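Local coordinates for terminal oxygenase component of carbazole 1,9a-dioxygenase (Nocardioides aromaticivorans, PDB 3GCF), which probably catalyses the angular dioxygenation of carbazole, pairing a Rieske [2Fe-2S] cluster with a mononuclear non-heme iron, at residues 318-322 with 323-327; 329-332 with 333-337. One frame throughout, in Å; residues are numbered along the deposited sequence.

Interaction 1. Residues 318-322 with 323-327; sequences EVEFE and ERWRD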
# COMPACT_ATOMS: atom_id res chain seq x y z
N GLU A 318 16.06 -30.35 -24.10
CA GLU A 318 15.07 -29.30 -24.26
C GLU A 318 13.66 -29.88 -24.21
O GLU A 318 12.76 -29.28 -23.63
CB GLU A 318 15.29 -28.55 -25.57
CG GLU A 318 16.69 -28.00 -25.71
CD GLU A 318 16.91 -27.25 -27.01
OE1 GLU A 318 16.49 -27.76 -28.07
OE2 GLU A 318 17.51 -26.15 -26.97
N VAL A 319 13.46 -31.06 -24.80
CA VAL A 319 12.14 -31.70 -24.79
C VAL A 319 11.73 -32.15 -23.39
O VAL A 319 10.60 -31.89 -22.97
CB VAL A 319 12.09 -32.92 -25.75
CG1 VAL A 319 10.78 -33.69 -25.55
CG2 VAL A 319 12.19 -32.44 -27.20
N GLU A 320 12.63 -32.81 -22.66
CA GLU A 320 12.25 -33.23 -21.31
C GLU A 320 12.12 -32.06 -20.35
O GLU A 320 11.38 -32.14 -19.37
CB GLU A 320 13.22 -34.29 -20.76
CG GLU A 320 14.67 -34.09 -21.08
CD GLU A 320 15.55 -35.21 -20.52
OE1 GLU A 320 15.17 -36.40 -20.68
OE2 GLU A 320 16.60 -34.90 -19.93
N PHE A 321 12.82 -30.96 -20.63
CA PHE A 321 12.71 -29.78 -19.79
C PHE A 321 11.27 -29.27 -19.90
O PHE A 321 10.62 -28.98 -18.89
CB PHE A 321 13.67 -28.68 -20.25
CG PHE A 321 13.66 -27.46 -19.37
CD1 PHE A 321 14.31 -27.48 -18.14
CD2 PHE A 321 13.00 -26.30 -19.76
CE1 PHE A 321 14.30 -26.36 -17.31
CE2 PHE A 321 12.98 -25.17 -18.94
CZ PHE A 321 13.64 -25.20 -17.71
N GLU A 322 10.78 -29.16 -21.13
CA GLU A 322 9.43 -28.69 -21.42
C GLU A 322 8.33 -29.63 -20.93
O GLU A 322 7.31 -29.20 -20.40
CB GLU A 322 9.28 -28.47 -22.92
CG GLU A 322 7.86 -28.22 -23.42
CD GLU A 322 7.27 -26.92 -22.90
OE1 GLU A 322 7.98 -25.89 -22.92
OE2 GLU A 322 6.09 -26.92 -22.49
N GLU A 323 8.55 -30.93 -21.11
CA GLU A 323 7.57 -31.93 -20.73
C GLU A 323 7.66 -32.43 -19.29
O GLU A 323 6.69 -32.98 -18.77
CB GLU A 323 7.69 -33.16 -21.65
CG GLU A 323 7.62 -32.84 -23.14
CD GLU A 323 7.69 -34.08 -24.00
OE1 GLU A 323 8.16 -35.13 -23.50
OE2 GLU A 323 7.30 -34.02 -25.18
N ARG A 324 8.80 -32.23 -18.64
CA ARG A 324 8.97 -32.75 -17.29
C ARG A 324 9.71 -31.92 -16.24
O ARG A 324 9.12 -31.48 -15.26
CB ARG A 324 9.63 -34.14 -17.39
CG ARG A 324 9.62 -34.92 -16.09
CD ARG A 324 10.35 -36.25 -16.20
NE ARG A 324 10.21 -37.02 -14.97
CZ ARG A 324 11.05 -37.97 -14.57
NH1 ARG A 324 12.11 -38.28 -15.30
NH2 ARG A 324 10.83 -38.60 -13.42
N TRP A 325 11.01 -31.74 -16.44
CA TRP A 325 11.84 -31.03 -15.47
C TRP A 325 11.29 -29.68 -14.97
O TRP A 325 11.21 -29.44 -13.77
CB TRP A 325 13.24 -30.80 -16.04
CG TRP A 325 13.96 -32.04 -16.56
CD1 TRP A 325 14.63 -32.15 -17.74
CD2 TRP A 325 14.10 -33.31 -15.90
NE1 TRP A 325 15.18 -33.40 -17.87
CE2 TRP A 325 14.87 -34.13 -16.76
CE3 TRP A 325 13.65 -33.83 -14.68
CZ2 TRP A 325 15.20 -35.46 -16.42
CZ3 TRP A 325 13.98 -35.14 -14.35
CH2 TRP A 325 14.75 -35.94 -15.22
N ARG A 326 10.91 -28.81 -15.89
CA ARG A 326 10.42 -27.49 -15.51
C ARG A 326 9.23 -27.47 -14.57
O ARG A 326 9.30 -26.91 -13.47
CB ARG A 326 10.09 -26.65 -16.74
CG ARG A 326 9.80 -25.18 -16.41
CD ARG A 326 9.20 -24.46 -17.60
NE ARG A 326 7.94 -25.07 -17.99
CZ ARG A 326 7.54 -25.24 -19.24
NH1 ARG A 326 8.31 -24.83 -20.24
NH2 ARG A 326 6.38 -25.83 -19.50
N ASP A 327 8.12 -28.07 -14.99
CA ASP A 327 6.93 -28.04 -14.16
C ASP A 327 6.90 -29.05 -13.02
O ASP A 327 6.40 -28.75 -11.95
CB ASP A 327 5.68 -28.17 -15.04
CG ASP A 327 5.60 -27.06 -16.08
OD1 ASP A 327 6.21 -25.99 -15.84
OD2 ASP A 327 4.94 -27.24 -17.12
O HOH W 1 4.68 -29.12 -19.03
O HOH W 2 7.68 -29.39 -17.50

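Interaction 2. Residues 329-332 with 333-337; sequences ALHG and FNDDD. With FE2 (Fe (II) ion), chain P.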
# COMPACT_ATOMS: atom_id res chain seq x y z
N ALA A 329 9.57 -30.33 -11.43
CA ALA A 329 10.58 -30.04 -10.42
C ALA A 329 10.77 -28.55 -10.11
O ALA A 329 10.57 -28.13 -8.97
CB ALA A 329 11.91 -30.66 -10.83
N LEU A 330 11.14 -27.75 -11.11
CA LEU A 330 11.36 -26.33 -10.84
C LEU A 330 10.14 -25.69 -10.18
O LEU A 330 10.26 -24.74 -9.42
CB LEU A 330 11.78 -25.59 -12.12
CG LEU A 330 13.08 -26.15 -12.75
CD1 LEU A 330 13.59 -25.17 -13.81
CD2 LEU A 330 14.15 -26.35 -11.68
N HIS A 331 8.95 -26.22 -10.47
CA HIS A 331 7.73 -25.74 -9.84
C HIS A 331 7.26 -26.76 -8.80
O HIS A 331 7.13 -26.44 -7.62
CB HIS A 331 6.61 -25.52 -10.87
CG HIS A 331 6.80 -24.29 -11.71
ND1 HIS A 331 6.85 -23.02 -11.16
CD2 HIS A 331 7.00 -24.14 -13.03
CE1 HIS A 331 7.08 -22.14 -12.12
NE2 HIS A 331 7.18 -22.79 -13.26
N GLY A 332 7.03 -27.99 -9.25
CA GLY A 332 6.54 -29.05 -8.37
C GLY A 332 7.34 -29.27 -7.11
O GLY A 332 6.79 -29.69 -6.08
N PHE A 333 8.65 -29.03 -7.16
CA PHE A 333 9.48 -29.21 -5.99
C PHE A 333 9.81 -27.88 -5.32
O PHE A 333 9.61 -27.72 -4.11
CB PHE A 333 10.79 -29.92 -6.35
CG PHE A 333 11.66 -30.23 -5.16
CD1 PHE A 333 11.47 -31.40 -4.42
CD2 PHE A 333 12.63 -29.32 -4.73
CE1 PHE A 333 12.24 -31.67 -3.28
CE2 PHE A 333 13.40 -29.57 -3.59
CZ PHE A 333 13.20 -30.75 -2.86
N ASN A 334 10.30 -26.93 -6.11
CA ASN A 334 10.72 -25.63 -5.57
C ASN A 334 9.69 -24.54 -5.28
O ASN A 334 10.01 -23.59 -4.57
CB ASN A 334 11.81 -25.04 -6.47
CG ASN A 334 13.14 -25.76 -6.34
OD1 ASN A 334 13.65 -26.32 -7.30
ND2 ASN A 334 13.71 -25.75 -5.13
N ASP A 335 8.47 -24.65 -5.80
CA ASP A 335 7.49 -23.60 -5.54
C ASP A 335 7.34 -23.28 -4.05
O ASP A 335 7.23 -22.11 -3.69
CB ASP A 335 6.12 -23.97 -6.12
CG ASP A 335 6.03 -23.73 -7.62
OD1 ASP A 335 6.92 -23.03 -8.16
OD2 ASP A 335 5.08 -24.22 -8.24
N ASP A 336 7.37 -24.29 -3.20
CA ASP A 336 7.24 -24.06 -1.76
C ASP A 336 8.36 -23.19 -1.20
O ASP A 336 8.16 -22.52 -0.19
CB ASP A 336 7.21 -25.39 -0.99
CG ASP A 336 5.90 -26.13 -1.16
OD1 ASP A 336 4.85 -25.46 -1.25
OD2 ASP A 336 5.92 -27.38 -1.20
N ASP A 337 9.52 -23.21 -1.83
CA ASP A 337 10.64 -22.40 -1.35
C ASP A 337 10.30 -20.91 -1.44
O ASP A 337 10.84 -20.11 -0.69
CB ASP A 337 11.91 -22.68 -2.16
CG ASP A 337 12.59 -23.97 -1.76
OD1 ASP A 337 12.70 -24.23 -0.54
OD2 ASP A 337 13.03 -24.73 -2.65
FE FE2 P . 14.00 -25.81 -0.85
O HOH W 3 15.26 -26.98 -2.02
O HOH W 4 15.47 -24.45 -1.09

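Interaction 1. Residues 318-322 with 323-327
Glu320 and Trp325 run side by side, and the indole edge delivers its N-H to the carboxylate: NE1 of Trp325 lies 2.9 Å from OE2 of Glu320. The carboxylate stands almost perpendicular to the indole, and OE2 accepts this N-H from above its own plane while sitting nearly in that of the ring. Glu320 reaches there with CG held between the backbone N and the carbonyl carbon (chi1 39°) and an extended chain beyond; OE2 also pairs with Arg306, so the acid is gripped twice. One step along, the Phe321 ring receives CB of Arg326 over one face, 4.0 Å from CB to the ring centroid, a CH-pi contact. A bend at chi3 (61°) then turns the Arg326 guanidinium between two acids. NH1 meets OE1 of Glu322 at 2.9 Å and NH2 meets OE2 of Glu322 at 3.2 Å, an end-on grip, while NE and NH2 donate side-on to OD1 and OD2 of Asp327, NE to OD1 at 2.9 Å and nearly straight. With both acids engaged, the guanidinium is probably held against rotation, though its acid partners lie at the exposed side of the helix. In the backbone, the carbonyl of Glu320 accepts from N of both Arg324 and Trp325, and N of Arg326 reaches back five residues to O of Phe321 (3.0 Å). Such i-to-i+5 bonding marks a pi-type turn in an amphipathic helix, whose Phe321 and Trp325 pack against the sheet of the catalytic domain.

Interaction 2. Residues 329-332 with 333-337
Asp335 folds back on His331, the residue four places earlier, and its side chain can be followed atom by atom. CB passes 3.1 Å from O of His331, the same carbonyl that accepts the backbone N of Asp335. CG comes within 2.9 Å of the same O of His331; chi1 of -79° sets it beside the backbone N, anti to the carbonyl carbon. At the tip the oxygens divide: OD2 lies 3.1 Å from O of His331, two acceptors and so no hydrogen bond, and also touches CB of His331, whereas OD1 offers its syn lone pair to ND1 of His331 at 3.0 Å. The donor bond leaves near the imidazole plane, although ring and carboxylate are turned 54° apart. Arg171 adds a salt bridge to OD1, so one oxygen serves two donors. Cutting Asp335 back to an alanine would probably leave ND1 of His331 and the charge of Arg171 without their shared mate, and the imidazole freer to turn. In the backbone, O of Ala329 accepts from N of Phe333 (2.8 Å) and N of Asn334 where the chain passes between the two helices. ND2 of Asn334 donates to OD2 of Asp337 at 2.8 Å, the acceptor lying in the amide plane. Asp337 chelates the ferrous iron through OD1 (2.1 Å) and OD2, with His189, His193 and two waters completing the site. Asn334, with Asn183 at OD1, probably serves as a second shell that orients the carboxylate of this two-histidine, one-carboxylate centre.

How the interactions relate
Interactions 1 and 2 follow one another along the chain, their centres about 14 Å apart, and illustrate how one long helix can lead to a metal site. Interaction 1 lies wholly within helix 311-331; interaction 2 begins at the C-terminal end of that helix and passes into helix 335-350. They touch directly: Asp327 O and Gly332 N are probably hydrogen-bonded at 2.9 Å, and Phe321 packs on Leu330. Strands 164-173 and 298-307, neighbours in one antiparallel sheet, lie against both. The helix therefore rests on the sheet of the catalytic domain; residues 318-327 lie away from the annotated sites, and the chain then turns, around 332-334, to bring Asp337 to the iron.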